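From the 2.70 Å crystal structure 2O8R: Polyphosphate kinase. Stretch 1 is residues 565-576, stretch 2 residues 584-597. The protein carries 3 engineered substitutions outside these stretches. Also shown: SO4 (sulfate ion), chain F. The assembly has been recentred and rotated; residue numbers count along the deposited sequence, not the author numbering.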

# COMPACT_ATOMS: atom_id res chain seq x y z
N ILE A 565 7.22 0.34 45.80
CA ILE A 565 6.75 0.23 44.42
C ILE A 565 7.79 0.63 43.35
O ILE A 565 8.31 1.76 43.36
CB ILE A 565 5.44 1.04 44.20
CG1 ILE A 565 4.46 0.86 45.37
CG2 ILE A 565 4.78 0.64 42.89
CD1 ILE A 565 3.24 1.75 45.32
N ASP A 566 8.06 -0.29 42.43
CA ASP A 566 8.79 0.04 41.20
C ASP A 566 7.85 0.13 40.01
O ASP A 566 7.21 -0.85 39.62
CB ASP A 566 9.85 -1.02 40.92
CG ASP A 566 11.21 -0.63 41.43
OD1 ASP A 566 11.67 0.49 41.14
OD2 ASP A 566 11.82 -1.47 42.12
N LEU A 567 7.76 1.33 39.43
CA LEU A 567 7.00 1.57 38.22
C LEU A 567 7.94 1.71 37.06
O LEU A 567 8.89 2.50 37.12
CB LEU A 567 6.21 2.87 38.33
CG LEU A 567 4.96 2.85 39.22
CD1 LEU A 567 4.43 4.26 39.40
CD2 LEU A 567 3.90 1.97 38.62
N ILE A 568 7.70 0.95 36.00
CA ILE A 568 8.40 1.13 34.73
C ILE A 568 7.37 1.60 33.69
O ILE A 568 6.63 0.79 33.11
CB ILE A 568 9.13 -0.16 34.31
CG1 ILE A 568 10.09 -0.62 35.42
CG2 ILE A 568 9.91 0.06 33.03
CD1 ILE A 568 10.81 -1.92 35.12
N VAL A 569 7.30 2.91 33.50
CA VAL A 569 6.31 3.54 32.62
C VAL A 569 6.97 4.42 31.57
O VAL A 569 7.62 5.41 31.92
CB VAL A 569 5.34 4.42 33.40
CG1 VAL A 569 4.38 5.13 32.46
CG2 VAL A 569 4.58 3.58 34.38
N ARG A 570 6.82 4.09 30.29
CA ARG A 570 7.54 4.86 29.27
C ARG A 570 6.83 6.13 28.85
O ARG A 570 7.47 7.15 28.62
CB ARG A 570 7.95 4.01 28.06
CG ARG A 570 6.84 3.37 27.32
CD ARG A 570 7.19 3.08 25.87
NE ARG A 570 5.94 3.11 25.11
CZ ARG A 570 5.67 3.97 24.13
NH1 ARG A 570 6.59 4.83 23.72
NH2 ARG A 570 4.49 3.93 23.54
N GLY A 571 5.51 6.09 28.79
CA GLY A 571 4.75 7.25 28.31
C GLY A 571 4.24 8.14 29.42
O GLY A 571 5.01 8.62 30.25
N ILE A 572 2.93 8.35 29.42
CA ILE A 572 2.31 9.23 30.38
C ILE A 572 2.32 8.63 31.77
O ILE A 572 1.89 7.51 31.97
CB ILE A 572 0.87 9.56 29.97
CG1 ILE A 572 0.85 10.50 28.77
CG2 ILE A 572 0.12 10.23 31.10
CD1 ILE A 572 -0.57 10.74 28.28
N CYS A 573 2.85 9.39 32.73
CA CYS A 573 2.73 9.06 34.13
C CYS A 573 2.29 10.27 34.95
O CYS A 573 2.95 11.30 34.93
CB CYS A 573 4.04 8.53 34.65
SG CYS A 573 3.88 7.81 36.27
N CYS A 574 1.18 10.14 35.67
CA CYS A 574 0.61 11.26 36.43
C CYS A 574 0.85 11.13 37.90
O CYS A 574 0.52 12.03 38.67
CB CYS A 574 -0.89 11.37 36.20
SG CYS A 574 -1.36 11.76 34.51
N LEU A 575 1.39 9.99 38.31
CA LEU A 575 1.85 9.82 39.67
C LEU A 575 3.13 10.62 39.79
O LEU A 575 4.01 10.50 38.96
CB LEU A 575 2.11 8.34 39.95
CG LEU A 575 2.51 7.93 41.36
CD1 LEU A 575 1.91 6.58 41.69
CD2 LEU A 575 4.02 7.90 41.51
N VAL A 576 3.22 11.45 40.82
CA VAL A 576 4.39 12.29 41.02
C VAL A 576 5.34 11.73 42.07
O VAL A 576 4.96 11.55 43.24
CB VAL A 576 4.02 13.80 41.19
CG1 VAL A 576 2.65 13.96 41.77
CG2 VAL A 576 5.09 14.59 41.95
N ASN A 584 7.80 5.74 49.00
CA ASN A 584 8.25 4.38 48.71
C ASN A 584 8.12 3.95 47.26
O ASN A 584 8.20 2.76 46.96
CB ASN A 584 7.50 3.40 49.59
CG ASN A 584 7.90 3.50 51.02
OD1 ASN A 584 9.07 3.68 51.33
ND2 ASN A 584 6.93 3.38 51.92
N ILE A 585 7.93 4.92 46.36
CA ILE A 585 7.79 4.62 44.94
C ILE A 585 9.00 5.09 44.13
O ILE A 585 9.48 6.21 44.32
CB ILE A 585 6.50 5.23 44.36
CG1 ILE A 585 5.32 4.96 45.30
CG2 ILE A 585 6.21 4.67 42.95
CD1 ILE A 585 3.97 5.39 44.79
N ARG A 586 9.51 4.21 43.27
CA ARG A 586 10.52 4.58 42.26
C ARG A 586 9.92 4.49 40.86
O ARG A 586 9.30 3.49 40.51
CB ARG A 586 11.76 3.69 42.34
CG ARG A 586 12.65 3.97 43.53
CD ARG A 586 14.07 3.46 43.35
NE ARG A 586 14.18 2.13 42.74
CZ ARG A 586 13.91 0.96 43.34
NH1 ARG A 586 13.44 0.91 44.59
NH2 ARG A 586 14.09 -0.16 42.66
N VAL A 587 10.11 5.54 40.07
CA VAL A 587 9.55 5.60 38.74
C VAL A 587 10.64 5.58 37.67
O VAL A 587 11.48 6.49 37.58
CB VAL A 587 8.68 6.85 38.56
CG1 VAL A 587 8.21 6.97 37.12
CG2 VAL A 587 7.50 6.79 39.51
N THR A 588 10.62 4.53 36.87
CA THR A 588 11.58 4.37 35.80
C THR A 588 10.90 4.47 34.45
O THR A 588 9.93 3.76 34.18
CB THR A 588 12.33 3.05 35.93
OG1 THR A 588 12.98 3.01 37.21
CG2 THR A 588 13.35 2.88 34.82
N ARG A 589 11.40 5.37 33.62
CA ARG A 589 11.04 5.39 32.22
C ARG A 589 12.19 4.79 31.41
O ARG A 589 13.31 5.31 31.42
CB ARG A 589 10.77 6.80 31.77
CG ARG A 589 10.74 6.98 30.28
CD ARG A 589 10.52 8.44 29.98
NE ARG A 589 9.15 8.80 30.25
CZ ARG A 589 8.74 10.00 30.62
NH1 ARG A 589 9.61 10.99 30.77
NH2 ARG A 589 7.45 10.22 30.85
N LEU A 590 11.89 3.69 30.73
CA LEU A 590 12.85 3.08 29.82
C LEU A 590 12.44 3.35 28.38
O LEU A 590 11.38 2.90 27.94
CB LEU A 590 12.94 1.57 30.08
CG LEU A 590 13.94 0.86 29.17
CD1 LEU A 590 15.35 1.42 29.37
CD2 LEU A 590 13.91 -0.66 29.41
N VAL A 591 13.29 4.09 27.68
CA VAL A 591 13.16 4.34 26.24
C VAL A 591 14.48 3.95 25.58
O VAL A 591 15.55 4.38 26.01
CB VAL A 591 12.85 5.83 25.95
CG1 VAL A 591 13.21 6.21 24.51
CG2 VAL A 591 11.41 6.13 26.26
N ASP A 592 14.38 3.11 24.55
CA ASP A 592 15.52 2.60 23.81
C ASP A 592 14.99 2.33 22.39
O ASP A 592 13.89 2.79 22.03
CB ASP A 592 16.01 1.31 24.48
CG ASP A 592 17.49 0.99 24.20
OD1 ASP A 592 18.13 1.64 23.36
OD2 ASP A 592 18.01 0.05 24.85
N MSE A 593 15.75 1.59 21.58
CA MSE A 593 15.36 1.33 20.19
C MSE A 593 14.02 0.61 20.01
O MSE A 593 13.25 0.94 19.10
CB MSE A 593 16.45 0.54 19.49
CG MSE A 593 16.31 0.58 17.98
SE MSE A 593 17.66 -0.47 17.06
CE MSE A 593 17.77 0.64 15.45
N TYR A 594 13.75 -0.38 20.86
CA TYR A 594 12.47 -1.09 20.82
C TYR A 594 11.48 -0.32 21.64
O TYR A 594 11.83 0.26 22.66
CB TYR A 594 12.57 -2.51 21.39
CG TYR A 594 13.58 -3.41 20.73
CD1 TYR A 594 13.87 -3.31 19.38
CD2 TYR A 594 14.22 -4.39 21.46
CE1 TYR A 594 14.78 -4.13 18.79
CE2 TYR A 594 15.13 -5.22 20.87
CZ TYR A 594 15.41 -5.09 19.54
OH TYR A 594 16.33 -5.93 18.97
N LEU A 595 10.23 -0.31 21.20
CA LEU A 595 9.20 0.36 21.97
C LEU A 595 8.78 -0.58 23.10
O LEU A 595 8.30 -1.70 22.87
CB LEU A 595 8.04 0.78 21.08
CG LEU A 595 6.92 1.64 21.66
CD1 LEU A 595 6.53 2.79 20.74
CD2 LEU A 595 5.73 0.77 21.91
N GLU A 596 9.00 -0.11 24.33
CA GLU A 596 8.73 -0.88 25.54
C GLU A 596 7.24 -0.96 25.79
O GLU A 596 6.65 -0.12 26.46
CB GLU A 596 9.45 -0.25 26.72
CG GLU A 596 10.95 -0.43 26.70
CD GLU A 596 11.39 -1.87 26.95
OE1 GLU A 596 10.68 -2.61 27.67
OE2 GLU A 596 12.44 -2.26 26.43
N HIS A 597 6.62 -2.00 25.24
CA HIS A 597 5.19 -1.96 25.09
C HIS A 597 4.52 -2.94 26.01
O HIS A 597 3.30 -2.90 26.16
CB HIS A 597 4.83 -2.22 23.63
CG HIS A 597 3.38 -2.02 23.32
ND1 HIS A 597 2.48 -3.06 23.29
CD2 HIS A 597 2.68 -0.89 23.07
CE1 HIS A 597 1.28 -2.58 23.00
NE2 HIS A 597 1.38 -1.27 22.86
S SO4 F . -1.94 -0.55 21.86
O1 SO4 F . -0.59 -0.42 21.30
O2 SO4 F . -2.39 0.77 22.33
O3 SO4 F . -2.85 -1.05 20.83
O4 SO4 F . -1.93 -1.54 22.93
O HOH W 1 11.28 2.14 38.97

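The two stretches meet as neighbouring parallel strands, residues 565-569 pairing with the strand that runs through 585-589, their N-to-C directions 20° apart. The register is simple: Ile 565 lies beside Ile 585, Asp 566 beside Arg 586, Leu 567 beside Val 587 and Ile 568 beside Thr 588. Hydrogen bonds form a regular ladder in which Ile 565 and Leu 567 use both their N and O atoms. Ile 565 N donates to Asn 584 O (2.9 Å), and Ile 565 O accepts from Arg 586 N (2.7 Å); Leu 567 N then donates to Arg 586 O (2.9 Å), while Leu 567 O accepts from Thr 588 N (2.7 Å). The last rung, from Val 569 N to Thr 588 O (2.8 Å), is more bent, with an angle of 139° at the hydrogen. CA-H...O contacts supplement the ladder, among them Ile 568 CA to Thr 588 O at 3.1 Å and Ile 585 CA to Ile 565 O at 3.3 Å.

Beyond the strand of the first stretch, the chain turns through Arg 570 and Gly 571, and a side chain takes over from the backbone. Arg 589 donates from NE to Arg 570 O (2.9 Å) and from NH2 to Gly 571 O (3.0 Å). Both carbonyl oxygens lie at the edge of the guanidinium, near its plane, where its N-H groups can reach them. One arginine thus satisfies two successive carbonyls of the loop.

The alternation of side chains gives the paired strands two different faces. Ile 565, Leu 567, Ile 585 and Val 587 share one, and it is apolar. Ile 565 CD1 packs 3.8 Å from Ile 585 CD1, and Leu 567 CD1 lies 4.0 Å from both Ile 585 CG2 and Val 587 CG2. Leu 575, in the loop after the strand, packs against the second-stretch residues of this face, with its CD1 3.9 Å from Ile 585 CD1 and its CD2 4.2 Å from Val 587 CG2. All five residues are buried, which suits their branched hydrocarbon side chains.

The other face carries Asp 566, Arg 586, Ile 568 and Thr 588 and is more mixed. Asp 566 OD2 forms a salt bridge with Arg 586 NH2 at 2.7 Å, so the buried carboxylate is paired with a cation whose long side chain lies exposed. A water also joins the strands here, hydrogen-bonded to Asp 566 OD1 (2.8 Å), Leu 567 O (3.0 Å) and Thr 588 OG1 (2.6 Å). The threonine hydroxyl gives this site a polar contact, while its CB lies 4.3 Å from Ile 568 CG1.

Arg 570 has the largest area covered by the other stretch, 140 Å². Its aliphatic part lies against carbonyl oxygens of the second stretch, with Arg 570 CB 3.6 Å from Leu 590 O and Arg 570 CD 3.3 Å from Glu 596 O. Leu 595 CD1 lies over one face of its guanidinium, 3.6 Å from Arg 570 NH1. Altogether the contact buries 937 Å², summed over both sides.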